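Local atomic coordinates of putative uncharacterized protein (Chaetomium thermophilum var. thermophilum DSM 1495, PDB entry 5M43), a protein that probably dephosphorylates phosphotyrosine and phosphoserine/threonine residues, this chain being the dual-specificity phosphatase domain of the longer, ribosome-assembly-linked protein Yvh1. Residues A[5-10]-A[146-151]; A[73-78]-A[115-120]; A[33-38]-A[55-60]. One frame throughout, in Å; residues are numbered along the deposited sequence. Where two conformers were deposited one is given.

Contact 1: residues A[5-10]-A[146-151]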
loop_
_atom_site.group_PDB
_atom_site.type_symbol
_atom_site.label_atom_id
_atom_site.label_comp_id
_atom_site.label_asym_id
_atom_site.label_seq_id
_atom_site.Cartn_x
_atom_site.Cartn_y
_atom_site.Cartn_z
ATOM N N ARG A 5 8.109 -1.407 -8.110
ATOM C CA ARG A 5 8.699 -0.992 -6.828
ATOM C C ARG A 5 8.456 0.491 -6.605
ATOM O O ARG A 5 8.804 1.338 -7.452
ATOM C CB ARG A 5 10.198 -1.293 -6.875
ATOM C CG ARG A 5 10.872 -1.055 -5.477
ATOM C CD ARG A 5 12.417 -1.065 -5.629
ATOM N NE ARG A 5 13.099 -0.882 -4.332
ATOM C CZ ARG A 5 13.266 0.298 -3.780
ATOM N NH1 ARG A 5 12.845 1.384 -4.438
ATOM N NH2 ARG A 5 14.009 0.404 -2.623
ATOM N N ILE A 6 7.921 0.831 -5.401
ATOM C CA ILE A 6 7.702 2.235 -5.077
ATOM C C ILE A 6 9.039 2.974 -4.918
ATOM O O ILE A 6 9.984 2.476 -4.288
ATOM C CB ILE A 6 6.875 2.295 -3.770
ATOM C CG1 ILE A 6 5.497 1.559 -3.947
ATOM C CG2 ILE A 6 6.698 3.770 -3.343
ATOM C CD1 ILE A 6 4.616 2.187 -5.111
ATOM N N LYS A 7 9.124 4.194 -5.461
ATOM C CA LYS A 7 10.325 5.024 -5.346
ATOM C C LYS A 7 10.700 5.265 -3.883
ATOM O O LYS A 7 9.810 5.470 -3.033
ATOM C CB LYS A 7 10.069 6.357 -6.065
ATOM C CG LYS A 7 11.203 7.360 -5.981
ATOM C CD LYS A 7 10.825 8.675 -6.670
ATOM C CE LYS A 7 12.055 9.602 -6.647
ATOM N NZ LYS A 7 11.737 10.875 -7.329
ATOM N N GLY A 8 11.992 5.135 -3.595
ATOM C CA GLY A 8 12.437 5.406 -2.249
ATOM C C GLY A 8 13.198 4.253 -1.648
ATOM O O GLY A 8 13.651 3.345 -2.332
ATOM N N ASP A 9 13.390 4.304 -0.326
ATOM C CA ASP A 9 14.278 3.334 0.295
ATOM C C ASP A 9 13.575 2.064 0.756
ATOM O O ASP A 9 14.240 1.177 1.275
ATOM C CB ASP A 9 14.982 3.994 1.476
ATOM C CG ASP A 9 15.865 5.121 1.032
ATOM O OD1 ASP A 9 16.427 5.003 -0.082
ATOM O OD2 ASP A 9 16.050 6.097 1.802
ATOM N N ASP A 10 12.274 1.942 0.611
ATOM C CA ASP A 10 11.578 0.777 1.125
ATOM C C ASP A 10 11.428 -0.249 0.024
ATOM O O ASP A 10 11.049 0.093 -1.100
ATOM C CB ASP A 10 10.150 1.160 1.611
ATOM C CG ASP A 10 10.173 2.220 2.716
ATOM O OD1 ASP A 10 10.944 2.057 3.692
ATOM O OD2 ASP A 10 9.472 3.231 2.539
ATOM N N VAL A 146 3.875 7.881 -6.302
ATOM C CA VAL A 146 3.581 6.521 -6.719
ATOM C C VAL A 146 3.635 6.416 -8.239
ATOM O O VAL A 146 4.175 5.443 -8.771
ATOM C CB VAL A 146 2.205 6.075 -6.190
ATOM C CG1 VAL A 146 1.823 4.706 -6.749
ATOM C CG2 VAL A 146 2.310 5.996 -4.619
ATOM N N ARG A 147 3.068 7.399 -8.942
ATOM C CA ARG A 147 2.980 7.359 -10.413
ATOM C C ARG A 147 4.372 7.355 -11.064
ATOM O O ARG A 147 4.487 6.982 -12.264
ATOM C CB ARG A 147 2.195 8.560 -10.926
ATOM C CG ARG A 147 0.697 8.304 -10.806
ATOM C CD ARG A 147 -0.092 9.569 -11.061
ATOM N NE ARG A 147 -1.499 9.205 -11.201
ATOM C CZ ARG A 147 -2.463 10.080 -11.402
ATOM N NH1 ARG A 147 -2.184 11.394 -11.457
ATOM N NH2 ARG A 147 -3.717 9.653 -11.568
ATOM N N GLU A 148 5.430 7.713 -10.327
ATOM C CA GLU A 148 6.749 7.647 -10.935
ATOM C C GLU A 148 7.155 6.224 -11.291
ATOM O O GLU A 148 7.989 6.037 -12.194
ATOM C CB GLU A 148 7.795 8.296 -10.014
ATOM C CG GLU A 148 7.542 9.779 -9.843
ATOM C CD GLU A 148 8.682 10.504 -9.184
ATOM O OE1 GLU A 148 9.840 10.276 -9.582
ATOM O OE2 GLU A 148 8.407 11.316 -8.273
ATOM N N THR A 149 6.622 5.216 -10.609
ATOM C CA THR A 149 6.901 3.834 -10.999
ATOM C C THR A 149 5.661 3.016 -11.283
ATOM O O THR A 149 5.803 1.917 -11.857
ATOM C CB THR A 149 7.726 3.076 -9.955
ATOM O OG1 THR A 149 6.945 2.960 -8.744
ATOM C CG2 THR A 149 9.022 3.795 -9.668
ATOM N N ARG A 150 4.446 3.520 -10.934
ATOM C CA ARG A 150 3.183 2.850 -11.259
ATOM C C ARG A 150 2.314 3.890 -11.967
ATOM O O ARG A 150 1.393 4.461 -11.380
ATOM C CB ARG A 150 2.522 2.309 -9.975
ATOM C CG ARG A 150 1.253 1.490 -10.238
ATOM C CD ARG A 150 1.606 0.125 -10.819
ATOM N NE ARG A 150 0.377 -0.730 -11.015
ATOM C CZ ARG A 150 0.438 -1.931 -11.611
ATOM N NH1 ARG A 150 1.647 -2.386 -12.036
ATOM N NH2 ARG A 150 -0.634 -2.698 -11.818
ATOM N N PRO A 151 2.572 4.156 -13.243
ATOM C CA PRO A 151 1.895 5.286 -13.889
ATOM C C PRO A 151 0.370 5.141 -13.946
ATOM O O PRO A 151 -0.315 6.178 -14.005
ATOM C CB PRO A 151 2.530 5.328 -15.301
ATOM C CG PRO A 151 3.330 4.040 -15.422
ATOM C CD PRO A 151 3.691 3.606 -14.047
HETATM O O HOH W 1 6.781 5.130 -6.871
#
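The CA atoms of Ile-6 and Val-146, 6.2 Å apart, are the nearest pair across the contact, where segment 5-10, leaving strand 4-5, passes the C-terminal end of helix 135-147. That end folds into the turn that follows, with Val-146 O accepting from both Thr-149 N and Arg-150 N. The polar centre is Thr-149. Its first torsion (chi1 65°) sets OG1 between the backbone N and the carbonyl carbon, from where it donates to Arg-5 O at 2.8 Å, standing 49° out of the carbonyl plane. Thr-149 OG1 also accepts from water 1 at 2.9 Å, and that water takes the N-H of Lys-7, so both bonding roles of OG1 are used. An alanine here would probably leave Arg-5 O without this donor and water 1 without one of its anchors. Further out, the extended chain of Lys-7 brings NZ to 3.0 Å from Glu-148 OE1; this salt bridge holds for one of two Glu-148 conformers and is less certain. On the buried side Ile-6 CD1 meets Val-146 CG1 at 4.1 Å, and both side chains rest on Ile-114 of helix 109-121. The extended side chain of Arg-5 is met by its own loop: NH1 and NH2 both bond Gly-8 O, which lies in the guanidinium plane, while NH2 also forms a salt bridge with Glu-11. Beyond the turn, Arg-150 hydrogen-bonds Met-105 O and Gly-106 O. The contact thus ties the N-terminal beta hairpin to the end of helix 135-147 and, through Arg-150, to the P-loop of the dual-specificity phosphatase fold.

Contact 2: residues A[73-78]-A[115-120]; sequences KIVRFI and IAYLLW
Val-75 turns both methyls onto helix 109-121: with CG1 anti to the backbone N (chi1 171°) and CG2 anti to the carbonyl carbon, one branch meets Trp-120 and the other reaches the backbone between Ala-116 and Tyr-117. In Trp-120 and Tyr-117 CG is likewise anti to the backbone N, which sends each CG from helix 109-121 toward helix 71-83. The two helical segments cross steeply, at -76°, with their axes 9.1 Å apart at the closest point. The CA atoms of Val-75 and Tyr-117 are 5.1 Å apart. Val-75 CG1 lies over one face of the Trp-120 indole, displaced toward the rim of the ring system and nearest to Trp-120 CE3, at 3.4 Å; it makes a CH-pi contact with the six-membered ring. Val-75 CG2 packs 4.0 Å from Ala-116 CB and 3.8 Å from Tyr-117 N. One turn on, Ile-78 CG2 sits squarely over the centre of the Tyr-117 ring, 3.7 Å from the centroid and 13° off the normal, a second CH-pi contact. Ile-78 CD1 touches Tyr-117 CB at 4.0 Å, so the isoleucine covers the root of the tyrosine as well as its ring. Trp-166 of helix 157-168 packs on Val-75 and gives its NE1 hydrogen to Ala-116 O. The tyrosine hydroxyl is bound away from the interface, to Lys-121 and weakly to Asp-10. No hydrogen bond joins the two segments, which implies that cohesion here comes from dispersion and CH-pi contact of aliphatic methyls with aromatic faces, while the tyrosine hydroxyl finds its partners elsewhere.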
loop_
_atom_site.group_PDB
_atom_site.type_symbol
_atom_site.label_atom_id
_atom_site.label_comp_id
_atom_site.label_asym_id
_atom_site.label_seq_id
_atom_site.Cartn_x
_atom_site.Cartn_y
_atom_site.Cartn_z
ATOM N N LYS A 73 -4.659 -0.531 10.278
ATOM C CA LYS A 73 -4.201 -1.910 10.131
ATOM C C LYS A 73 -3.337 -2.098 8.895
ATOM O O LYS A 73 -2.341 -2.851 8.914
ATOM C CB LYS A 73 -5.422 -2.831 10.051
ATOM C CG LYS A 73 -5.071 -4.293 10.054
ATOM C CD LYS A 73 -6.306 -5.226 10.052
ATOM C CE LYS A 73 -5.893 -6.685 10.390
ATOM N NZ LYS A 73 -7.038 -7.632 10.597
ATOM N N ILE A 74 -3.733 -1.455 7.796
ATOM C CA ILE A 74 -2.960 -1.488 6.544
ATOM C C ILE A 74 -1.557 -0.951 6.748
ATOM O O ILE A 74 -0.572 -1.592 6.361
ATOM C CB ILE A 74 -3.713 -0.688 5.475
ATOM C CG1 ILE A 74 -4.813 -1.587 4.972
ATOM C CG2 ILE A 74 -2.739 -0.243 4.334
ATOM C CD1 ILE A 74 -5.788 -0.887 3.987
ATOM N N VAL A 75 -1.455 0.249 7.311
ATOM C CA VAL A 75 -0.145 0.871 7.529
ATOM C C VAL A 75 0.714 0.043 8.486
ATOM O O VAL A 75 1.924 -0.141 8.243
ATOM C CB VAL A 75 -0.345 2.324 8.008
ATOM C CG1 VAL A 75 0.945 2.966 8.461
ATOM C CG2 VAL A 75 -0.968 3.166 6.886
ATOM N N ARG A 76 0.130 -0.460 9.580
ATOM C CA ARG A 76 0.878 -1.329 10.503
ATOM C C ARG A 76 1.375 -2.600 9.804
ATOM O O ARG A 76 2.515 -3.038 10.038
ATOM C CB ARG A 76 0.029 -1.669 11.733
ATOM C CG ARG A 76 -0.167 -0.452 12.650
ATOM C CD ARG A 76 -0.733 -0.870 14.007
ATOM N NE ARG A 76 -2.009 -1.546 13.825
ATOM C CZ ARG A 76 -3.199 -0.962 13.989
ATOM N NH1 ARG A 76 -3.288 0.317 14.375
ATOM N NH2 ARG A 76 -4.305 -1.674 13.777
ATOM N N PHE A 77 0.569 -3.187 8.900
ATOM C CA PHE A 77 1.013 -4.381 8.183
ATOM C C PHE A 77 2.220 -4.082 7.295
ATOM O O PHE A 77 3.231 -4.799 7.322
ATOM C CB PHE A 77 -0.107 -4.945 7.293
ATOM C CG PHE A 77 0.274 -6.200 6.620
ATOM C CD1 PHE A 77 0.049 -7.428 7.265
ATOM C CD2 PHE A 77 0.826 -6.168 5.314
ATOM C CE1 PHE A 77 0.391 -8.642 6.634
ATOM C CE2 PHE A 77 1.193 -7.379 4.659
ATOM C CZ PHE A 77 0.960 -8.621 5.344
ATOM N N ILE A 78 2.150 -3.000 6.532
ATOM C CA ILE A 78 3.249 -2.629 5.636
ATOM C C ILE A 78 4.498 -2.285 6.450
ATOM O O ILE A 78 5.609 -2.804 6.194
ATOM C CB ILE A 78 2.833 -1.458 4.737
ATOM C CG1 ILE A 78 1.648 -1.872 3.819
ATOM C CG2 ILE A 78 4.041 -0.964 3.905
ATOM C CD1 ILE A 78 1.037 -0.713 3.110
ATOM N N ILE A 115 -0.360 4.935 -0.530
ATOM C CA ILE A 115 -0.334 6.354 -0.221
ATOM C C ILE A 115 -0.536 6.567 1.282
ATOM O O ILE A 115 0.113 7.424 1.888
ATOM C CB ILE A 115 -1.372 7.104 -1.066
ATOM C CG1 ILE A 115 -0.916 7.116 -2.544
ATOM C CG2 ILE A 115 -1.615 8.517 -0.487
ATOM C CD1 ILE A 115 -2.053 7.737 -3.372
ATOM N N ALA A 116 -1.479 5.825 1.899
ATOM C CA ALA A 116 -1.680 5.992 3.338
ATOM C C ALA A 116 -0.397 5.734 4.116
ATOM O O ALA A 116 -0.105 6.438 5.090
ATOM C CB ALA A 116 -2.774 5.041 3.829
ATOM N N TYR A 117 0.350 4.705 3.707
ATOM C CA TYR A 117 1.620 4.412 4.356
ATOM C C TYR A 117 2.626 5.527 4.096
ATOM O O TYR A 117 3.318 5.975 5.030
ATOM C CB TYR A 117 2.105 3.056 3.847
ATOM C CG TYR A 117 3.582 2.828 4.165
ATOM C CD1 TYR A 117 3.990 2.377 5.382
ATOM C CD2 TYR A 117 4.540 3.072 3.189
ATOM C CE1 TYR A 117 5.362 2.199 5.653
ATOM C CE2 TYR A 117 5.900 2.870 3.405
ATOM C CZ TYR A 117 6.305 2.378 4.639
ATOM O OH TYR A 117 7.651 2.224 4.927
ATOM N N LEU A 118 2.712 6.004 2.831
ATOM C CA LEU A 118 3.704 7.041 2.515
ATOM C C LEU A 118 3.419 8.340 3.271
ATOM O O LEU A 118 4.345 9.022 3.737
ATOM C CB LEU A 118 3.742 7.332 1.010
ATOM C CG LEU A 118 4.200 6.207 0.078
ATOM C CD1 LEU A 118 4.023 6.682 -1.381
ATOM C CD2 LEU A 118 5.718 5.984 0.383
ATOM N N LEU A 119 2.139 8.737 3.370
ATOM C CA LEU A 119 1.784 9.942 4.122
ATOM C C LEU A 119 2.114 9.798 5.603
ATOM O O LEU A 119 2.526 10.757 6.271
ATOM C CB LEU A 119 0.266 10.219 3.984
ATOM C CG LEU A 119 -0.117 10.581 2.542
ATOM C CD1 LEU A 119 -1.684 10.652 2.511
ATOM C CD2 LEU A 119 0.475 11.917 2.147
ATOM N N TRP A 120 1.945 8.585 6.121
ATOM C CA TRP A 120 2.207 8.328 7.542
ATOM C C TRP A 120 3.704 8.291 7.824
ATOM O O TRP A 120 4.163 8.778 8.870
ATOM C CB TRP A 120 1.567 6.982 7.905
ATOM C CG TRP A 120 1.989 6.489 9.236
ATOM C CD1 TRP A 120 1.479 6.868 10.457
ATOM C CD2 TRP A 120 3.026 5.510 9.510
ATOM N NE1 TRP A 120 2.176 6.223 11.484
ATOM C CE2 TRP A 120 3.106 5.367 10.911
ATOM C CE3 TRP A 120 3.889 4.747 8.706
ATOM C CZ2 TRP A 120 3.991 4.477 11.514
ATOM C CZ3 TRP A 120 4.780 3.873 9.321
ATOM C CH2 TRP A 120 4.853 3.765 10.718
#

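Contact 3: residues A[33-38]-A[55-60]; sequences HILSVI and LSIDID
Leu-35 pairs with Leu-55, and Ser-36 with Ser-56, in a short parallel ladder between strands 33-36 and 53-56. Leu-55 N gives its hydrogen to Ile-34 O at 3.1 Å, and Leu-55 O accepts from Ser-36 N at 2.8 Å. The next rung runs from Ile-57 N to Ser-36 O, 2.9 Å long and almost straight, with an N-H...O angle of 169°. Leu-55 O also receives a CA-H...O contact from Leu-35, and Ser-36 O one from Ser-56. Ser-36 O further takes a weak bond from Ile-38 N, closing an inverse gamma turn centred on Val-37. The ladder stops at this turn: Ile-38 N lies 2.9 Å from Ile-57 O, but at an angle too poor for a hydrogen bond. A side chain bridges the strands instead. Ser-56 OG, anti to its own backbone N (chi1 168°), donates to Ile-38 O at 2.7 Å and accepts a weak bond from His-40 N. Ser-36 OG, on the same face of the sheet, is engaged elsewhere, by His-102 and His-54. On the other face Leu-35 CD1 lies 3.8 Å from Leu-55 CD2, the two side chains side by side; Phe-77 of helix 71-83 packs on both and Ile-74 on Leu-35. Past the paired part Val-37 CG1 packs alongside Ile-59 CG2 at 3.9 Å, and Ile-59 O accepts from Arg-109, the arginine of the phosphatase signature sequence. Strand 33-36, helix 47-50 and strand 53-56 form a beta-alpha-beta unit at one edge of the central sheet, and in dual-specificity phosphatases the loop after such an edge strand generally carries the general acid beside the P-loop.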
loop_
_atom_site.group_PDB
_atom_site.type_symbol
_atom_site.label_atom_id
_atom_site.label_comp_id
_atom_site.label_asym_id
_atom_site.label_seq_id
_atom_site.Cartn_x
_atom_site.Cartn_y
_atom_site.Cartn_z
ATOM N N HIS A 33 5.811 -10.637 2.111
ATOM C CA HIS A 33 4.559 -10.194 2.717
ATOM C C HIS A 33 3.666 -9.720 1.602
ATOM O O HIS A 33 4.125 -8.976 0.740
ATOM C CB HIS A 33 4.747 -9.026 3.717
ATOM C CG HIS A 33 5.473 -9.405 4.964
ATOM N ND1 HIS A 33 6.802 -9.764 4.983
ATOM C CD2 HIS A 33 5.057 -9.422 6.252
ATOM C CE1 HIS A 33 7.168 -10.022 6.235
ATOM N NE2 HIS A 33 6.118 -9.828 7.020
ATOM N N ILE A 34 2.400 -10.133 1.614
ATOM C CA ILE A 34 1.431 -9.671 0.621
ATOM C C ILE A 34 0.232 -9.081 1.360
ATOM O O ILE A 34 -0.396 -9.767 2.184
ATOM C CB ILE A 34 0.971 -10.803 -0.311
ATOM C CG1 ILE A 34 2.176 -11.320 -1.149
ATOM C CG2 ILE A 34 -0.198 -10.333 -1.222
ATOM C CD1 ILE A 34 1.809 -12.421 -2.101
ATOM N N LEU A 35 -0.071 -7.807 1.079
ATOM C CA LEU A 35 -1.327 -7.177 1.510
ATOM C C LEU A 35 -2.251 -7.124 0.304
ATOM O O LEU A 35 -1.952 -6.427 -0.677
ATOM C CB LEU A 35 -1.031 -5.775 2.043
ATOM C CG LEU A 35 -2.286 -4.950 2.366
ATOM C CD1 LEU A 35 -3.126 -5.638 3.458
ATOM C CD2 LEU A 35 -1.911 -3.534 2.797
ATOM N N SER A 36 -3.362 -7.867 0.377
ATOM C CA SER A 36 -4.405 -7.834 -0.645
ATOM C C SER A 36 -5.455 -6.821 -0.213
ATOM O O SER A 36 -6.230 -7.069 0.723
ATOM C CB SER A 36 -5.030 -9.216 -0.856
ATOM O OG SER A 36 -4.031 -10.215 -1.086
ATOM N N VAL A 37 -5.534 -5.697 -0.925
ATOM C CA VAL A 37 -6.593 -4.728 -0.642
ATOM C C VAL A 37 -7.743 -5.137 -1.556
ATOM O O VAL A 37 -8.076 -4.421 -2.507
ATOM C CB VAL A 37 -6.137 -3.286 -0.890
ATOM C CG1 VAL A 37 -7.131 -2.284 -0.312
ATOM C CG2 VAL A 37 -4.730 -3.019 -0.198
ATOM N N ILE A 38 -8.180 -6.380 -1.381
ATOM C CA ILE A 38 -9.239 -7.022 -2.132
ATOM C C ILE A 38 -9.382 -8.385 -1.523
ATOM O O ILE A 38 -8.476 -8.856 -0.928
ATOM C CB ILE A 38 -8.826 -7.109 -3.623
ATOM C CG1 ILE A 38 -9.926 -7.708 -4.482
ATOM C CG2 ILE A 38 -7.575 -7.927 -3.807
ATOM C CD1 ILE A 38 -9.614 -7.559 -5.939
ATOM N N LEU A 55 -2.277 -10.728 4.417
ATOM C CA LEU A 55 -3.476 -10.094 4.952
ATOM C C LEU A 55 -4.357 -9.694 3.780
ATOM O O LEU A 55 -3.867 -9.045 2.849
ATOM C CB LEU A 55 -3.127 -8.864 5.803
ATOM C CG LEU A 55 -4.318 -8.019 6.284
ATOM C CD1 LEU A 55 -5.174 -8.854 7.228
ATOM C CD2 LEU A 55 -3.853 -6.726 7.025
ATOM N N SER A 56 -5.623 -10.106 3.805
ATOM C CA SER A 56 -6.611 -9.689 2.805
ATOM C C SER A 56 -7.752 -8.910 3.447
ATOM O O SER A 56 -8.331 -9.316 4.477
ATOM C CB SER A 56 -7.159 -10.885 2.002
ATOM O OG SER A 56 -8.308 -10.501 1.247
ATOM N N ILE A 57 -8.090 -7.792 2.825
ATOM C CA ILE A 57 -9.206 -6.959 3.235
ATOM C C ILE A 57 -10.229 -6.949 2.115
ATOM O O ILE A 57 -9.898 -6.599 0.973
ATOM C CB ILE A 57 -8.724 -5.540 3.545
ATOM C CG1 ILE A 57 -7.816 -5.582 4.783
ATOM C CG2 ILE A 57 -9.915 -4.599 3.838
ATOM C CD1 ILE A 57 -7.042 -4.294 4.947
ATOM N N ASP A 58 -11.479 -7.301 2.444
ATOM C CA ASP A 58 -12.525 -7.416 1.442
ATOM C C ASP A 58 -13.097 -6.026 1.197
ATOM O O ASP A 58 -13.915 -5.528 1.989
ATOM C CB ASP A 58 -13.596 -8.389 1.934
ATOM C CG ASP A 58 -14.659 -8.629 0.927
ATOM O OD1 ASP A 58 -15.687 -9.230 1.315
ATOM O OD2 ASP A 58 -14.522 -8.183 -0.209
ATOM N N ILE A 59 -12.665 -5.369 0.121
ATOM C CA ILE A 59 -13.235 -4.070 -0.240
ATOM C C ILE A 59 -13.270 -3.951 -1.746
ATOM O O ILE A 59 -12.403 -4.487 -2.447
ATOM C CB ILE A 59 -12.434 -2.895 0.381
ATOM C CG1 ILE A 59 -13.059 -1.522 0.119
ATOM C CG2 ILE A 59 -11.004 -2.904 -0.056
ATOM C CD1 ILE A 59 -12.345 -0.368 0.904
ATOM N N ASP A 60 -14.286 -3.262 -2.230
ATOM C CA ASP A 60 -14.469 -3.013 -3.647
ATOM C C ASP A 60 -13.906 -1.664 -4.028
ATOM O O ASP A 60 -13.724 -0.776 -3.189
ATOM C CB ASP A 60 -15.958 -3.045 -4.012
ATOM C CG ASP A 60 -16.474 -4.430 -4.297
ATOM O OD1 ASP A 60 -15.754 -5.433 -4.048
ATOM O OD2 ASP A 60 -17.665 -4.499 -4.760
#

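In the fold
The chain opens contact 1 at residues 5-10 and closes it only at 146-151, with contact 3 and then contact 2 completed in between. Contact 2 lies nearest the core, its centre about 15 Å from that of contact 1 and about 13 Å from that of contact 3; contacts 1 and 3, about 19 Å apart between centres, flank the chain's centre on opposite sides. Helix 71-83, which follows strand 53-56, lays Ile-74 on Ile-57 and so links contact 2 to the sheet. Helix 109-121 joins it to contact 1 through Leu-118 and Val-146. The central helix pair thus connects the sheet edge to the N-terminal hairpin within one catalytic domain.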